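Local coordinates for protein beta-lactamase (PDB 6N36) that probably hydrolyses the beta-lactam ring of antibiotics, as a metallo-beta-lactamase that holds two zinc ions, at residues A[144-156]-A[163-175]. Numbering follows the deposited sequence.
Sequences SIQLGGMKIVMRQ and GANSFLFDVKDAV
The F167 ring takes its neighbours obliquely: I152 CG2 lies 3.8 Å from CD1, M154 CG 3.7 Å from CE1, and I145 CD1 reaches F167 CE1 from edge strand 144-147. With chi1 at -61°, I152 CG1 stands opposite the carbonyl carbon and runs alongside F169, packing on its CB, which leaves CG2, trans to the backbone N, to meet the F167 ring. The F169 ring is met at its edge, in plane, by V171 CG1 of its own strand; M150 CE comes in obliquely, 4.0 Å from CD2, on a chain bent at chi2 and chi3. M154 crosses N165 at about a right angle, CG 3.4 Å from OD1, and N165 ND2 is held by T81 O.

Beneath these side chains strands 150-156 and 165-172 run antiparallel. V153 pairs with L168 and R155 with S166 through two nearly straight N-H...O bonds each, V153 N to L168 O being 2.8 Å. Further along, the strands diverge and two waters bridge them: one between K151 O and D170 N, the other between K151 N and D170 O.

The L147-M150 type I' turn brings in edge strand 144-147, and 177-182 flanks the other side. I145 and F167 meet L80 of strand 76-80, packing this sheet against the other as in the alpha-beta/beta-alpha metallo-beta-lactamase fold; at the N-terminal end of strand 165-172 the side chain of A164 comes within about 8 Å of a zinc ion.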
loop_
_atom_site.group_PDB
_atom_site.type_symbol
_atom_site.label_atom_id
_atom_site.label_comp_id
_atom_site.label_asym_id
_atom_site.label_seq_id
_atom_site.Cartn_x
_atom_site.Cartn_y
_atom_site.Cartn_z
ATOM N N SER A 144 1.070 14.872 7.122
ATOM C CA SER A 144 2.420 14.717 6.526
ATOM C C SER A 144 3.298 13.860 7.443
ATOM O O SER A 144 3.233 13.994 8.679
ATOM C CB SER A 144 3.019 16.055 6.251
ATOM O OG SER A 144 3.377 16.628 7.474
ATOM N N ILE A 145 4.108 12.995 6.823
ATOM C CA ILE A 145 5.117 12.128 7.457
ATOM C C ILE A 145 6.444 12.650 6.896
ATOM O O ILE A 145 6.615 12.677 5.634
ATOM C CB ILE A 145 4.852 10.649 7.118
ATOM C CG1 ILE A 145 3.435 10.254 7.542
ATOM C CG2 ILE A 145 5.895 9.746 7.749
ATOM C CD1 ILE A 145 2.618 9.631 6.442
ATOM N N GLN A 146 7.277 13.131 7.788
ATOM C CA GLN A 146 8.560 13.773 7.418
ATOM C C GLN A 146 9.725 12.999 8.011
ATOM O O GLN A 146 9.737 12.719 9.203
ATOM C CB GLN A 146 8.550 15.233 7.875
ATOM C CG GLN A 146 7.480 16.027 7.164
ATOM C CD GLN A 146 7.438 17.432 7.699
ATOM O OE1 GLN A 146 6.605 17.755 8.536
ATOM N NE2 GLN A 146 8.382 18.238 7.260
ATOM N N LEU A 147 10.762 12.815 7.210
ATOM C CA LEU A 147 12.020 12.164 7.649
ATOM C C LEU A 147 13.119 12.519 6.656
ATOM O O LEU A 147 12.928 12.301 5.444
ATOM C CB LEU A 147 11.831 10.638 7.680
ATOM C CG LEU A 147 13.032 9.863 8.195
ATOM C CD1 LEU A 147 13.381 10.199 9.621
ATOM C CD2 LEU A 147 12.840 8.356 8.007
ATOM N N GLY A 148 14.249 13.037 7.137
ATOM C CA GLY A 148 15.454 13.231 6.302
ATOM C C GLY A 148 15.187 13.982 4.998
ATOM O O GLY A 148 15.821 13.654 3.976
ATOM N N GLY A 149 14.338 15.026 5.039
ATOM C CA GLY A 149 14.067 15.868 3.857
ATOM C C GLY A 149 12.848 15.431 3.076
ATOM O O GLY A 149 12.410 16.212 2.216
ATOM N N MET A 150 12.351 14.208 3.288
ATOM C CA MET A 150 11.139 13.700 2.605
ATOM C C MET A 150 9.895 14.178 3.333
ATOM O O MET A 150 9.879 14.233 4.584
ATOM C CB MET A 150 11.116 12.162 2.558
ATOM C CG MET A 150 12.071 11.644 1.593
ATOM S SD MET A 150 11.884 12.115 -0.114
ATOM C CE MET A 150 10.212 11.508 -0.333
ATOM N N LYS A 151 8.887 14.470 2.528
ATOM C CA LYS A 151 7.529 14.811 3.003
ATOM C C LYS A 151 6.526 13.925 2.266
ATOM O O LYS A 151 6.381 14.032 1.052
ATOM C CB LYS A 151 7.221 16.293 2.759
ATOM C CG LYS A 151 5.833 16.674 3.220
ATOM C CD LYS A 151 5.539 18.168 3.261
ATOM C CE LYS A 151 4.107 18.418 3.704
ATOM N NZ LYS A 151 3.909 19.792 4.237
ATOM N N ILE A 152 5.896 13.042 3.010
ATOM C CA ILE A 152 4.869 12.138 2.469
ATOM C C ILE A 152 3.514 12.610 2.987
ATOM O O ILE A 152 3.351 12.724 4.207
ATOM C CB ILE A 152 5.167 10.711 2.939
ATOM C CG1 ILE A 152 6.524 10.204 2.462
ATOM C CG2 ILE A 152 4.018 9.807 2.516
ATOM C CD1 ILE A 152 6.971 8.999 3.272
ATOM N N VAL A 153 2.579 12.831 2.080
ATOM C CA VAL A 153 1.193 13.178 2.476
ATOM C C VAL A 153 0.263 11.960 2.362
ATOM O O VAL A 153 0.291 11.288 1.321
ATOM C CB VAL A 153 0.687 14.362 1.654
ATOM C CG1 VAL A 153 -0.767 14.637 2.019
ATOM C CG2 VAL A 153 1.560 15.586 1.868
ATOM N N MET A 154 -0.449 11.639 3.433
ATOM C CA MET A 154 -1.456 10.538 3.425
ATOM C C MET A 154 -2.803 11.110 2.962
ATOM O O MET A 154 -3.168 12.235 3.432
ATOM C CB MET A 154 -1.604 9.887 4.796
ATOM C CG MET A 154 -2.519 8.678 4.736
ATOM S SD MET A 154 -4.300 9.159 5.000
ATOM C CE MET A 154 -4.351 9.040 6.765
ATOM N N ARG A 155 -3.473 10.459 2.013
ATOM C CA ARG A 155 -4.847 10.840 1.656
ATOM C C ARG A 155 -5.765 9.673 1.977
ATOM O O ARG A 155 -5.458 8.552 1.540
ATOM C CB ARG A 155 -4.992 11.283 0.203
ATOM C CG ARG A 155 -4.172 12.503 -0.193
ATOM C CD ARG A 155 -4.511 13.745 0.585
ATOM N NE ARG A 155 -5.923 14.042 0.720
ATOM C CZ ARG A 155 -6.629 14.833 -0.092
ATOM N NH1 ARG A 155 -6.069 15.371 -1.166
ATOM N NH2 ARG A 155 -7.924 14.977 0.130
ATOM N N GLN A 156 -6.852 9.921 2.700
ATOM C CA GLN A 156 -7.807 8.858 3.068
ATOM C C GLN A 156 -8.627 8.476 1.836
ATOM O O GLN A 156 -9.314 9.336 1.257
ATOM C CB GLN A 156 -8.702 9.233 4.252
ATOM C CG GLN A 156 -7.945 9.428 5.554
ATOM C CD GLN A 156 -8.906 9.833 6.651
ATOM O OE1 GLN A 156 -9.833 10.621 6.396
ATOM N NE2 GLN A 156 -8.683 9.350 7.867
ATOM N N GLY A 163 -9.852 2.330 6.667
ATOM C CA GLY A 163 -8.639 3.173 6.734
ATOM C C GLY A 163 -7.750 3.066 5.516
ATOM O O GLY A 163 -6.566 3.538 5.567
ATOM N N ALA A 164 -8.225 2.543 4.404
ATOM C CA ALA A 164 -7.442 2.507 3.161
ATOM C C ALA A 164 -7.008 3.912 2.766
ATOM O O ALA A 164 -7.760 4.942 2.981
ATOM C CB ALA A 164 -8.159 1.820 2.034
ATOM N N ASN A 165 -5.764 4.016 2.302
ATOM C CA ASN A 165 -5.182 5.337 2.032
ATOM C C ASN A 165 -4.085 5.228 0.975
ATOM O O ASN A 165 -3.512 4.128 0.718
ATOM C CB ASN A 165 -4.704 5.989 3.313
ATOM C CG ASN A 165 -3.788 5.187 4.196
ATOM O OD1 ASN A 165 -3.673 5.501 5.353
ATOM N ND2 ASN A 165 -2.983 4.276 3.672
ATOM N N SER A 166 -3.835 6.355 0.333
ATOM C CA SER A 166 -2.747 6.500 -0.663
ATOM C C SER A 166 -1.710 7.453 -0.067
ATOM O O SER A 166 -2.035 8.226 0.885
ATOM C CB SER A 166 -3.283 7.050 -1.976
ATOM O OG SER A 166 -4.300 6.190 -2.488
ATOM N N PHE A 167 -0.529 7.497 -0.693
ATOM C CA PHE A 167 0.577 8.360 -0.267
ATOM C C PHE A 167 1.097 9.118 -1.484
ATOM O O PHE A 167 1.286 8.539 -2.566
ATOM C CB PHE A 167 1.704 7.549 0.393
ATOM C CG PHE A 167 1.240 6.793 1.604
ATOM C CD1 PHE A 167 1.041 7.449 2.809
ATOM C CD2 PHE A 167 0.993 5.425 1.540
ATOM C CE1 PHE A 167 0.591 6.771 3.920
ATOM C CE2 PHE A 167 0.542 4.740 2.660
ATOM C CZ PHE A 167 0.356 5.398 3.856
ATOM N N LEU A 168 1.277 10.427 -1.297
ATOM C CA LEU A 168 1.831 11.327 -2.339
ATOM C C LEU A 168 3.130 11.902 -1.787
ATOM O O LEU A 168 3.169 12.376 -0.615
ATOM C CB LEU A 168 0.856 12.489 -2.582
ATOM C CG LEU A 168 -0.349 12.252 -3.482
ATOM C CD1 LEU A 168 -1.366 13.383 -3.210
ATOM C CD2 LEU A 168 0.033 12.329 -4.961
ATOM N N PHE A 169 4.140 11.961 -2.632
ATOM C CA PHE A 169 5.449 12.523 -2.222
ATOM C C PHE A 169 6.264 12.855 -3.456
ATOM O O PHE A 169 6.213 12.177 -4.503
ATOM C CB PHE A 169 6.238 11.568 -1.303
ATOM C CG PHE A 169 6.348 10.145 -1.800
ATOM C CD1 PHE A 169 5.312 9.262 -1.580
ATOM C CD2 PHE A 169 7.425 9.712 -2.532
ATOM C CE1 PHE A 169 5.391 7.972 -2.052
ATOM C CE2 PHE A 169 7.496 8.422 -3.031
ATOM C CZ PHE A 169 6.471 7.555 -2.790
ATOM N N ASP A 170 7.122 13.846 -3.275
ATOM C CA ASP A 170 8.115 14.247 -4.297
ATOM C C ASP A 170 9.426 13.488 -4.090
ATOM O O ASP A 170 9.890 13.359 -2.922
ATOM C CB ASP A 170 8.383 15.752 -4.238
ATOM C CG ASP A 170 7.195 16.589 -4.683
ATOM O OD1 ASP A 170 6.234 16.041 -5.297
ATOM O OD2 ASP A 170 7.232 17.825 -4.423
ATOM N N VAL A 171 9.987 12.987 -5.186
ATOM C CA VAL A 171 11.371 12.441 -5.205
ATOM C C VAL A 171 12.184 13.246 -6.236
ATOM O O VAL A 171 11.656 13.631 -7.287
ATOM C CB VAL A 171 11.445 10.932 -5.497
ATOM C CG1 VAL A 171 10.643 10.162 -4.462
ATOM C CG2 VAL A 171 10.971 10.573 -6.891
ATOM N N LYS A 172 13.450 13.409 -5.935
ATOM C CA LYS A 172 14.413 14.176 -6.781
ATOM C C LYS A 172 15.473 13.213 -7.308
ATOM O O LYS A 172 15.999 12.441 -6.495
ATOM C CB LYS A 172 15.103 15.214 -5.904
ATOM C CG LYS A 172 14.217 16.328 -5.370
ATOM C CD LYS A 172 14.988 17.254 -4.452
ATOM C CE LYS A 172 14.259 18.542 -4.138
ATOM N NZ LYS A 172 14.888 19.193 -2.969
ATOM N N ASP A 173 15.774 13.218 -8.600
ATOM C CA ASP A 173 16.996 12.510 -9.098
ATOM C C ASP A 173 17.965 13.567 -9.666
ATOM O O ASP A 173 17.740 14.766 -9.425
ATOM C CB ASP A 173 16.606 11.354 -10.024
ATOM C CG ASP A 173 16.003 11.754 -11.367
ATOM O OD1 ASP A 173 16.131 12.973 -11.755
ATOM O OD2 ASP A 173 15.534 10.844 -12.056
ATOM N N ALA A 174 19.006 13.127 -10.360
ATOM C CA ALA A 174 20.020 14.014 -10.966
ATOM C C ALA A 174 19.381 14.972 -11.980
ATOM O O ALA A 174 19.991 16.032 -12.257
ATOM C CB ALA A 174 21.106 13.160 -11.582
ATOM N N VAL A 175 18.220 14.630 -12.542
ATOM C CA VAL A 175 17.599 15.339 -13.704
ATOM C C VAL A 175 16.445 16.240 -13.249
ATOM O O VAL A 175 16.355 17.405 -13.701
ATOM C CB VAL A 175 17.121 14.319 -14.755
ATOM C CG1 VAL A 175 16.477 15.031 -15.941
ATOM C CG2 VAL A 175 18.248 13.419 -15.236
HETATM O O HOH W 1 6.895 15.682 -1.101
HETATM O O HOH W 2 9.413 14.737 -0.552
#